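Long-range contacts in Afp1 (Serratia entomophila, PDB 6RBN), which builds the tube inside the sheath of the anti-feeding prophage, a contractile injection system, and probably provides the channel along which cargo is delivered: residues Y17-T22 / I94-T99; A76-I81 / T118-P123; R59-I64 / T138-R143. One frame throughout, in Å; residues are numbered along the deposited sequence.

Contact 1 of 3, residues Y17-T22 / I94-T99; sequences YRFIVT and IMISLT
Residues 19-22 and 94-99 run antiparallel as adjacent strands of the gp19-like tail-tube barrel, their axes at 160° to each other. The pairs Ile20-Ser97 and Thr22-Met95 are hydrogen-bonded, and Phe19-Leu98 and Val21-Ile96 alternate with them as non-hydrogen-bonded pairs. In the Ile20-Ser97 pair, Ile20 N donates to Ser97 O at 3.1 Å and Ser97 N returns a bond to Ile20 O, both in the carbonyl planes. Ser97 O is gripped twice: Thr99 OG1, 2.6 Å from Ser97 O, donates from above that plane, so this hydroxyl is tied back to its own strand.

Ile20 shows how the side chains then fit. Its CB lies 4.2 Å from Thr99 OG1. Ile20 CG1, set between backbone N and carbonyl carbon (chi1 58°), comes closer, 3.6 Å from Thr99 OG1 and 3.8 Å from Ser97 CB. Ile20 CG2 rests 3.9 Å from the same Thr99 OG1, and CD1 continues the chain nearly straight (chi2 171°) past Ser97 CB. Ile20 crosses Thr99 at about a right angle.

On the face carrying Phe19, Val21, Ile96 and Leu98, the branches of Val21 lie side by side with their neighbours, CG2 3.9 Å from Ile96 CG1 and CG1 4.0 Å from Ile94 CG2. Arg18 lays its CG alongside Thr99 before its bent chain leads away to a salt bridge with Glu101.

Strand 92-99 is flanked by 19-23 and 109-121, and 19-23 also pairs with 26-27. Ile96 and Leu98 pack on Phe125 of a second subunit, whereas Thr22 and Met95, on the opposite face, touch Arg282 and Ala285 of Afp2.

Contact 2 of 3, residues A76-I81 / T118-P123; sequences AMYEWI and TSLTSP
Thr138 OG1 is held by two hydroxyls of residues 118-123, Thr118 OG1 and Ser119 OG, with one hydrogen bond between it and each. These hydroxyls link strand 109-121 of the gp19-like barrel to its neighbour 134-140, and the opposite side of strand 109-121 receives the short helical turn near 78-81, whose internal bonding is weak. The contact is a helix-on-strand packing made by apolar groups, with 196 Å² buried.

Leu120 is the strand residue that reaches the helical turn. Its CG stands anti to the backbone N (chi1 -180°), which carries the two methyls toward the 76-81 backbone. Leu120 CD2 enters between several groups: it is 3.9 Å from Ile81 CG2, 3.9 Å from Met77 O and 4.1 Å from Tyr78 CA. The Tyr78 ring turns its edge to this methyl, with Tyr78 CD1 4.4 Å from Leu120 CD2 near the ring plane. The other methyl, Leu120 CD1, approaches Met77 CB, while the end of Met77 leads away from the strand.

Ile81 answers from the helix. Its CG2 takes the crowded place between backbone N and carbonyl carbon, which brings that methyl to Leu120, and the two side chains cross obliquely. Within the helix, Ile81 N gives only a weak bond to Tyr78 O.

Ser119 and Leu120 also pair in an antiparallel ladder with a strand of a fourth subunit, which carries the sheet into that neighbour, consistent with tail tubes in which strands of adjacent subunits join into a continuous sheet. Tyr78 packs on Thr145 of that same subunit.

The extended arm of Ile81 (chi2 168°) ends with CD1 against the strand backbone, 3.6 Å from Ser119 C and 3.7 Å from Leu120 CB.

Contact 3 of 3, residues R59-I64 / T138-R143; sequences RQAPNI and TLMADR
Two backbone bonds join Ile64 and Leu139, the hydrogen-bonded pair at which strands 63-69 and 134-140 meet antiparallel. Ile64 N points almost straight at a lone pair of Leu139 O, 3.1 Å away with 172° at the hydrogen, and Leu139 N reaches Ile64 O at 2.7 Å. Beyond the non-hydrogen-bonded pair Asn63-Met140 the ladder thins out: Ala141 N gives a weak bond to Pro62 O at 3.3 Å, and the proline nitrogen has no hydrogen to return one.

Side chains take over from there. Met140 starts anti to its backbone N and bends at chi2 (69°) and chi3, so that its thioether lies alongside Asn63, CE 3.4 Å from Asn63 ND2, while SD sits 3.9 Å from Ala61 CB. On the other side, Pro62 CG meets Ala141 CB at 3.7 Å, and Ile64 CD1 closes on that same Ala141 CB at 4.2 Å. At the far end Arg143 CB lies over one face of the Arg59 guanidinium, 4.1 Å from Arg59 NH1; the two guanidinium planes stand 82° apart, and what meets here is aliphatic carbon against a flat cation.

In the second shell, Asp142 OD1 accepts a hydrogen bond from Asn114 N and a weak one from Arg143 N, which ties the turn after the strand to 109-121. Ala61 and Asp142 pack on Lys54 of a fourth subunit, and Met140 on its Thr42.

In the barrel sheet, strand 63-69 lies between 32-34 and 134-140, which in turn borders 109-121. Ile64 and Ala141 both touch Val112 of that last strand, and Arg59 reaches Ile38 and Phe40 on strand 38-46, where the separate two-stranded sheet begins.

From the N terminus, residues 17-22 open the loop that contact 1 closes at 94-99. Within it the chain passes 59-64 and 76-81, whose partners come later, at 138-143 and 118-123, so contact 1 crosses both other contacts. Contact 2 is nested inside the loop closed last, by contact 3. Contact 1 joins the first strand to 92-99, contact 2 sets the short helix on the end of 109-121, and contact 3 joins 63-69 to 134-140, so that all three meet on the same sheet. Ile94 CG1 packs on Leu139 CD1 between contacts 1 and 3, and Trp80 CH2 on Leu139 CD2 between contacts 2 and 3. Contacts 2 and 3 both touch the fourth subunit.

Contact 1 of 3, residues Y17-T22 / I94-T99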
loop_
_atom_site.group_PDB
_atom_site.type_symbol
_atom_site.label_atom_id
_atom_site.label_comp_id
_atom_site.label_asym_id
_atom_site.label_seq_id
_atom_site.Cartn_x
_atom_site.Cartn_y
_atom_site.Cartn_z
ATOM N N TYR A 17 -21.096 -31.294 -9.381
ATOM C CA TYR A 17 -21.437 -30.319 -10.404
ATOM C C TYR A 17 -21.667 -30.926 -11.779
ATOM O O TYR A 17 -21.944 -30.183 -12.724
ATOM C CB TYR A 17 -20.361 -29.227 -10.484
ATOM C CG TYR A 17 -18.971 -29.687 -10.864
ATOM C CD1 TYR A 17 -18.052 -30.049 -9.893
ATOM C CD2 TYR A 17 -18.566 -29.728 -12.193
ATOM C CE1 TYR A 17 -16.782 -30.456 -10.235
ATOM C CE2 TYR A 17 -17.304 -30.139 -12.541
ATOM C CZ TYR A 17 -16.419 -30.500 -11.557
ATOM O OH TYR A 17 -15.156 -30.906 -11.903
ATOM N N ARG A 18 -21.568 -32.241 -11.925
ATOM C CA ARG A 18 -21.761 -32.894 -13.214
ATOM C C ARG A 18 -22.862 -33.929 -13.075
ATOM O O ARG A 18 -22.672 -34.955 -12.416
ATOM C CB ARG A 18 -20.480 -33.557 -13.690
ATOM C CG ARG A 18 -20.578 -34.074 -15.096
ATOM C CD ARG A 18 -20.702 -32.882 -15.986
ATOM N NE ARG A 18 -19.465 -32.123 -16.005
ATOM C CZ ARG A 18 -19.401 -30.813 -16.192
ATOM N NH1 ARG A 18 -18.231 -30.196 -16.213
ATOM N NH2 ARG A 18 -20.514 -30.112 -16.284
ATOM N N PHE A 19 -24.001 -33.677 -13.712
ATOM C CA PHE A 19 -25.132 -34.576 -13.597
ATOM C C PHE A 19 -26.031 -34.412 -14.808
ATOM O O PHE A 19 -26.240 -33.303 -15.298
ATOM C CB PHE A 19 -25.912 -34.339 -12.290
ATOM C CG PHE A 19 -26.520 -32.969 -12.169
ATOM C CD1 PHE A 19 -25.786 -31.913 -11.658
ATOM C CD2 PHE A 19 -27.844 -32.749 -12.515
ATOM C CE1 PHE A 19 -26.343 -30.666 -11.538
ATOM C CE2 PHE A 19 -28.403 -31.503 -12.394
ATOM C CZ PHE A 19 -27.653 -30.464 -11.904
ATOM N N ILE A 20 -26.563 -35.528 -15.288
ATOM C CA ILE A 20 -27.568 -35.504 -16.339
ATOM C C ILE A 20 -28.887 -35.969 -15.745
ATOM O O ILE A 20 -28.923 -36.787 -14.821
ATOM C CB ILE A 20 -27.165 -36.360 -17.561
ATOM C CG1 ILE A 20 -26.920 -37.812 -17.165
ATOM C CG2 ILE A 20 -25.934 -35.784 -18.224
ATOM C CD1 ILE A 20 -26.745 -38.729 -18.336
ATOM N N VAL A 21 -29.978 -35.409 -16.254
ATOM C CA VAL A 21 -31.316 -35.697 -15.759
ATOM C C VAL A 21 -32.128 -36.227 -16.928
ATOM O O VAL A 21 -32.513 -35.465 -17.822
ATOM C CB VAL A 21 -31.982 -34.467 -15.133
ATOM C CG1 VAL A 21 -33.398 -34.794 -14.710
ATOM C CG2 VAL A 21 -31.190 -33.974 -13.942
ATOM N N THR A 22 -32.372 -37.532 -16.937
ATOM C CA THR A 22 -33.249 -38.153 -17.921
ATOM C C THR A 22 -34.663 -38.128 -17.360
ATOM O O THR A 22 -34.975 -38.856 -16.414
ATOM C CB THR A 22 -32.802 -39.576 -18.232
ATOM O OG1 THR A 22 -31.462 -39.556 -18.734
ATOM C CG2 THR A 22 -33.707 -40.188 -19.274
ATOM N N ILE A 94 -37.619 -40.506 -13.254
ATOM C CA ILE A 94 -36.497 -39.579 -13.323
ATOM C C ILE A 94 -35.218 -40.343 -13.017
ATOM O O ILE A 94 -35.182 -41.163 -12.094
ATOM C CB ILE A 94 -36.683 -38.415 -12.330
ATOM C CG1 ILE A 94 -38.089 -37.831 -12.425
ATOM C CG2 ILE A 94 -35.664 -37.322 -12.574
ATOM C CD1 ILE A 94 -38.435 -37.267 -13.756
ATOM N N MET A 95 -34.166 -40.078 -13.786
ATOM C CA MET A 95 -32.841 -40.605 -13.493
ATOM C C MET A 95 -31.864 -39.446 -13.412
ATOM O O MET A 95 -31.740 -38.674 -14.363
ATOM C CB MET A 95 -32.371 -41.580 -14.564
ATOM C CG MET A 95 -31.091 -42.289 -14.195
ATOM S SD MET A 95 -30.435 -43.218 -15.578
ATOM C CE MET A 95 -31.749 -44.390 -15.789
ATOM N N ILE A 96 -31.166 -39.329 -12.287
ATOM C CA ILE A 96 -30.144 -38.307 -12.102
ATOM C C ILE A 96 -28.819 -39.030 -11.920
ATOM O O ILE A 96 -28.612 -39.713 -10.912
ATOM C CB ILE A 96 -30.450 -37.391 -10.913
ATOM C CG1 ILE A 96 -31.758 -36.646 -11.155
ATOM C CG2 ILE A 96 -29.331 -36.404 -10.711
ATOM C CD1 ILE A 96 -32.257 -35.891 -9.964
ATOM N N SER A 97 -27.922 -38.876 -12.887
ATOM C CA SER A 97 -26.699 -39.660 -12.971
ATOM C C SER A 97 -25.489 -38.759 -12.782
ATOM O O SER A 97 -25.307 -37.810 -13.545
ATOM C CB SER A 97 -26.598 -40.351 -14.331
ATOM O OG SER A 97 -27.706 -41.189 -14.580
ATOM N N LEU A 98 -24.655 -39.065 -11.790
ATOM C CA LEU A 98 -23.338 -38.440 -11.716
ATOM C C LEU A 98 -22.487 -38.942 -12.871
ATOM O O LEU A 98 -22.344 -40.151 -13.068
ATOM C CB LEU A 98 -22.663 -38.728 -10.380
ATOM C CG LEU A 98 -23.229 -37.967 -9.185
ATOM C CD1 LEU A 98 -22.559 -38.412 -7.912
ATOM C CD2 LEU A 98 -23.018 -36.492 -9.397
ATOM N N THR A 99 -21.926 -38.015 -13.633
ATOM C CA THR A 99 -21.463 -38.306 -14.975
ATOM C C THR A 99 -19.985 -37.940 -15.087
ATOM O O THR A 99 -19.451 -37.167 -14.289
ATOM C CB THR A 99 -22.327 -37.528 -15.991
ATOM O OG1 THR A 99 -23.695 -37.629 -15.591
ATOM C CG2 THR A 99 -22.268 -38.126 -17.382
#

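Contact 2 of 3, residues A76-I81 / T118-P123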
loop_
_atom_site.group_PDB
_atom_site.type_symbol
_atom_site.label_atom_id
_atom_site.label_comp_id
_atom_site.label_asym_id
_atom_site.label_seq_id
_atom_site.Cartn_x
_atom_site.Cartn_y
_atom_site.Cartn_z
ATOM N N ALA A 76 -41.141 -27.020 -21.568
ATOM C CA ALA A 76 -41.494 -28.429 -21.457
ATOM C C ALA A 76 -41.963 -28.805 -20.062
ATOM O O ALA A 76 -42.745 -29.749 -19.912
ATOM C CB ALA A 76 -40.306 -29.297 -21.861
ATOM N N MET A 77 -41.509 -28.092 -19.038
ATOM C CA MET A 77 -42.011 -28.292 -17.690
ATOM C C MET A 77 -43.376 -27.661 -17.476
ATOM O O MET A 77 -44.031 -27.968 -16.476
ATOM C CB MET A 77 -41.031 -27.725 -16.657
ATOM C CG MET A 77 -39.669 -28.401 -16.623
ATOM S SD MET A 77 -39.718 -30.157 -16.238
ATOM C CE MET A 77 -39.371 -30.877 -17.844
ATOM N N TYR A 78 -43.813 -26.786 -18.378
ATOM C CA TYR A 78 -45.136 -26.193 -18.249
ATOM C C TYR A 78 -46.220 -27.078 -18.843
ATOM O O TYR A 78 -47.292 -27.210 -18.250
ATOM C CB TYR A 78 -45.168 -24.817 -18.902
ATOM C CG TYR A 78 -46.535 -24.187 -18.902
ATOM C CD1 TYR A 78 -47.102 -23.717 -17.732
ATOM C CD2 TYR A 78 -47.252 -24.051 -20.082
ATOM C CE1 TYR A 78 -48.350 -23.139 -17.729
ATOM C CE2 TYR A 78 -48.499 -23.475 -20.089
ATOM C CZ TYR A 78 -49.040 -23.021 -18.912
ATOM O OH TYR A 78 -50.283 -22.446 -18.921
ATOM N N GLU A 79 -45.977 -27.703 -20.001
ATOM C CA GLU A 79 -47.021 -28.553 -20.570
ATOM C C GLU A 79 -47.191 -29.869 -19.829
ATOM O O GLU A 79 -48.138 -30.601 -20.125
ATOM C CB GLU A 79 -46.786 -28.864 -22.050
ATOM C CG GLU A 79 -46.943 -27.681 -22.978
ATOM C CD GLU A 79 -45.626 -27.135 -23.450
ATOM O OE1 GLU A 79 -44.607 -27.830 -23.257
ATOM O OE2 GLU A 79 -45.605 -26.020 -24.006
ATOM N N TRP A 80 -46.308 -30.187 -18.888
ATOM C CA TRP A 80 -46.461 -31.370 -18.059
ATOM C C TRP A 80 -47.177 -31.072 -16.751
ATOM O O TRP A 80 -47.771 -31.981 -16.164
ATOM C CB TRP A 80 -45.081 -31.991 -17.824
ATOM C CG TRP A 80 -45.048 -33.231 -17.007
ATOM C CD1 TRP A 80 -45.880 -34.302 -17.108
ATOM C CD2 TRP A 80 -44.042 -33.596 -16.062
ATOM N NE1 TRP A 80 -45.502 -35.280 -16.225
ATOM C CE2 TRP A 80 -44.366 -34.874 -15.579
ATOM C CE3 TRP A 80 -42.911 -32.951 -15.559
ATOM C CZ2 TRP A 80 -43.602 -35.518 -14.616
ATOM C CZ3 TRP A 80 -42.157 -33.593 -14.604
ATOM C CH2 TRP A 80 -42.505 -34.862 -14.141
ATOM N N ILE A 81 -47.175 -29.817 -16.305
ATOM C CA ILE A 81 -47.965 -29.413 -15.148
ATOM C C ILE A 81 -49.287 -28.769 -15.562
ATOM O O ILE A 81 -50.192 -28.633 -14.725
ATOM C CB ILE A 81 -47.142 -28.471 -14.234
ATOM C CG1 ILE A 81 -47.683 -28.460 -12.803
ATOM C CG2 ILE A 81 -47.111 -27.065 -14.795
ATOM C CD1 ILE A 81 -46.780 -27.812 -11.819
ATOM N N THR A 118 -46.015 -31.115 -8.666
ATOM C CA THR A 118 -46.953 -30.505 -7.743
ATOM C C THR A 118 -46.847 -28.991 -7.690
ATOM O O THR A 118 -47.788 -28.345 -7.225
ATOM C CB THR A 118 -46.768 -31.066 -6.325
ATOM O OG1 THR A 118 -45.449 -30.768 -5.861
ATOM C CG2 THR A 118 -46.969 -32.562 -6.313
ATOM N N SER A 119 -45.746 -28.407 -8.155
ATOM C CA SER A 119 -45.611 -26.959 -8.162
ATOM C C SER A 119 -44.644 -26.550 -9.260
ATOM O O SER A 119 -43.799 -27.334 -9.689
ATOM C CB SER A 119 -45.128 -26.431 -6.811
ATOM O OG SER A 119 -43.782 -26.781 -6.582
ATOM N N LEU A 120 -44.786 -25.307 -9.709
ATOM C CA LEU A 120 -43.880 -24.720 -10.697
ATOM C C LEU A 120 -43.795 -23.232 -10.401
ATOM O O LEU A 120 -44.723 -22.489 -10.723
ATOM C CB LEU A 120 -44.366 -24.962 -12.118
ATOM C CG LEU A 120 -43.496 -24.396 -13.241
ATOM C CD1 LEU A 120 -42.134 -25.054 -13.253
ATOM C CD2 LEU A 120 -44.176 -24.569 -14.574
ATOM N N THR A 121 -42.697 -22.798 -9.796
ATOM C CA THR A 121 -42.568 -21.412 -9.372
ATOM C C THR A 121 -41.874 -20.606 -10.459
ATOM O O THR A 121 -40.749 -20.922 -10.853
ATOM C CB THR A 121 -41.799 -21.306 -8.057
ATOM O OG1 THR A 121 -40.456 -21.738 -8.256
ATOM C CG2 THR A 121 -42.441 -22.176 -7.000
ATOM N N SER A 122 -42.553 -19.571 -10.941
ATOM C CA SER A 122 -41.974 -18.650 -11.898
ATOM C C SER A 122 -40.903 -17.798 -11.217
ATOM O O SER A 122 -40.921 -17.642 -9.994
ATOM C CB SER A 122 -43.068 -17.755 -12.473
ATOM O OG SER A 122 -43.569 -16.891 -11.470
ATOM N N PRO A 123 -39.948 -17.252 -11.975
ATOM C CA PRO A 123 -38.922 -16.407 -11.359
ATOM C C PRO A 123 -39.480 -15.082 -10.866
ATOM O O PRO A 123 -40.500 -14.582 -11.341
ATOM C CB PRO A 123 -37.922 -16.185 -12.494
ATOM C CG PRO A 123 -38.710 -16.390 -13.720
ATOM C CD PRO A 123 -39.653 -17.481 -13.401
#

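Contact 3 of 3, residues R59-I64 / T138-R143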
loop_
_atom_site.group_PDB
_atom_site.type_symbol
_atom_site.label_atom_id
_atom_site.label_comp_id
_atom_site.label_asym_id
_atom_site.label_seq_id
_atom_site.Cartn_x
_atom_site.Cartn_y
_atom_site.Cartn_z
ATOM N N ARG A 59 -41.619 -46.327 4.875
ATOM C CA ARG A 59 -40.896 -45.227 4.258
ATOM C C ARG A 59 -41.854 -44.267 3.569
ATOM O O ARG A 59 -42.794 -44.682 2.889
ATOM C CB ARG A 59 -39.850 -45.767 3.282
ATOM C CG ARG A 59 -40.368 -46.706 2.217
ATOM C CD ARG A 59 -39.232 -47.261 1.376
ATOM N NE ARG A 59 -38.622 -46.244 0.528
ATOM C CZ ARG A 59 -37.468 -46.402 -0.111
ATOM N NH1 ARG A 59 -36.990 -45.425 -0.869
ATOM N NH2 ARG A 59 -36.791 -47.536 0.005
ATOM N N GLN A 60 -41.633 -42.974 3.781
ATOM C CA GLN A 60 -42.531 -41.983 3.217
ATOM C C GLN A 60 -42.022 -41.468 1.877
ATOM O O GLN A 60 -40.929 -41.801 1.421
ATOM C CB GLN A 60 -42.761 -40.823 4.186
ATOM C CG GLN A 60 -41.550 -40.002 4.547
ATOM C CD GLN A 60 -40.922 -40.468 5.833
ATOM O OE1 GLN A 60 -41.138 -41.594 6.263
ATOM N NE2 GLN A 60 -40.181 -39.584 6.485
ATOM N N ALA A 61 -42.850 -40.641 1.253
ATOM C CA ALA A 61 -42.636 -40.251 -0.127
ATOM C C ALA A 61 -41.517 -39.220 -0.234
ATOM O O ALA A 61 -41.375 -38.362 0.641
ATOM C CB ALA A 61 -43.914 -39.669 -0.713
ATOM N N PRO A 62 -40.711 -39.280 -1.286
ATOM C CA PRO A 62 -39.713 -38.237 -1.514
ATOM C C PRO A 62 -40.312 -37.019 -2.197
ATOM O O PRO A 62 -41.223 -37.117 -3.020
ATOM C CB PRO A 62 -38.690 -38.931 -2.419
ATOM C CG PRO A 62 -39.471 -39.957 -3.125
ATOM C CD PRO A 62 -40.509 -40.438 -2.170
ATOM N N ASN A 63 -39.785 -35.855 -1.830
ATOM C CA ASN A 63 -40.148 -34.583 -2.443
ATOM C C ASN A 63 -38.905 -34.033 -3.126
ATOM O O ASN A 63 -37.934 -33.669 -2.459
ATOM C CB ASN A 63 -40.694 -33.605 -1.408
ATOM C CG ASN A 63 -42.012 -34.059 -0.828
ATOM O OD1 ASN A 63 -42.109 -34.381 0.356
ATOM N ND2 ASN A 63 -43.041 -34.087 -1.661
ATOM N N ILE A 64 -38.944 -33.966 -4.451
ATOM C CA ILE A 64 -37.766 -33.743 -5.276
ATOM C C ILE A 64 -37.886 -32.385 -5.942
ATOM O O ILE A 64 -38.927 -32.060 -6.520
ATOM C CB ILE A 64 -37.619 -34.872 -6.309
ATOM C CG1 ILE A 64 -37.417 -36.187 -5.570
ATOM C CG2 ILE A 64 -36.473 -34.609 -7.261
ATOM C CD1 ILE A 64 -37.597 -37.373 -6.421
ATOM N N THR A 138 -41.257 -28.790 -8.290
ATOM C CA THR A 138 -41.206 -29.817 -7.265
ATOM C C THR A 138 -42.020 -31.019 -7.715
ATOM O O THR A 138 -43.062 -30.880 -8.357
ATOM C CB THR A 138 -41.731 -29.339 -5.916
ATOM O OG1 THR A 138 -43.107 -28.974 -6.042
ATOM C CG2 THR A 138 -40.944 -28.151 -5.427
ATOM N N LEU A 139 -41.534 -32.198 -7.360
ATOM C CA LEU A 139 -42.094 -33.449 -7.830
ATOM C C LEU A 139 -42.462 -34.314 -6.638
ATOM O O LEU A 139 -41.803 -34.277 -5.597
ATOM C CB LEU A 139 -41.099 -34.190 -8.717
ATOM C CG LEU A 139 -40.617 -33.469 -9.974
ATOM C CD1 LEU A 139 -39.511 -34.265 -10.605
ATOM C CD2 LEU A 139 -41.735 -33.274 -10.954
ATOM N N MET A 140 -43.527 -35.087 -6.797
ATOM C CA MET A 140 -43.942 -36.075 -5.814
ATOM C C MET A 140 -43.683 -37.459 -6.384
ATOM O O MET A 140 -44.157 -37.782 -7.475
ATOM C CB MET A 140 -45.418 -35.913 -5.464
ATOM C CG MET A 140 -45.935 -36.902 -4.432
ATOM S SD MET A 140 -45.289 -36.653 -2.774
ATOM C CE MET A 140 -46.231 -35.214 -2.285
ATOM N N ALA A 141 -42.931 -38.270 -5.651
ATOM C CA ALA A 141 -42.598 -39.607 -6.119
ATOM C C ALA A 141 -42.967 -40.642 -5.074
ATOM O O ALA A 141 -43.621 -40.315 -4.082
ATOM C CB ALA A 141 -41.117 -39.698 -6.455
ATOM N N ASP A 142 -42.548 -41.888 -5.275
ATOM C CA ASP A 142 -42.895 -42.940 -4.330
ATOM C C ASP A 142 -41.688 -43.707 -3.805
ATOM O O ASP A 142 -41.719 -44.198 -2.671
ATOM C CB ASP A 142 -43.907 -43.888 -4.968
ATOM C CG ASP A 142 -43.495 -44.322 -6.333
ATOM O OD1 ASP A 142 -42.483 -43.789 -6.818
ATOM O OD2 ASP A 142 -44.181 -45.178 -6.925
ATOM N N ARG A 143 -40.623 -43.818 -4.595
ATOM C CA ARG A 143 -39.389 -44.392 -4.079
ATOM C C ARG A 143 -38.200 -43.800 -4.818
ATOM O O ARG A 143 -38.324 -43.280 -5.926
ATOM C CB ARG A 143 -39.364 -45.920 -4.190
ATOM C CG ARG A 143 -39.259 -46.433 -5.595
ATOM C CD ARG A 143 -39.282 -47.941 -5.642
ATOM N NE ARG A 143 -39.118 -48.426 -7.008
ATOM C CZ ARG A 143 -40.121 -48.616 -7.857
ATOM N NH1 ARG A 143 -39.883 -49.060 -9.080
ATOM N NH2 ARG A 143 -41.368 -48.375 -7.478
#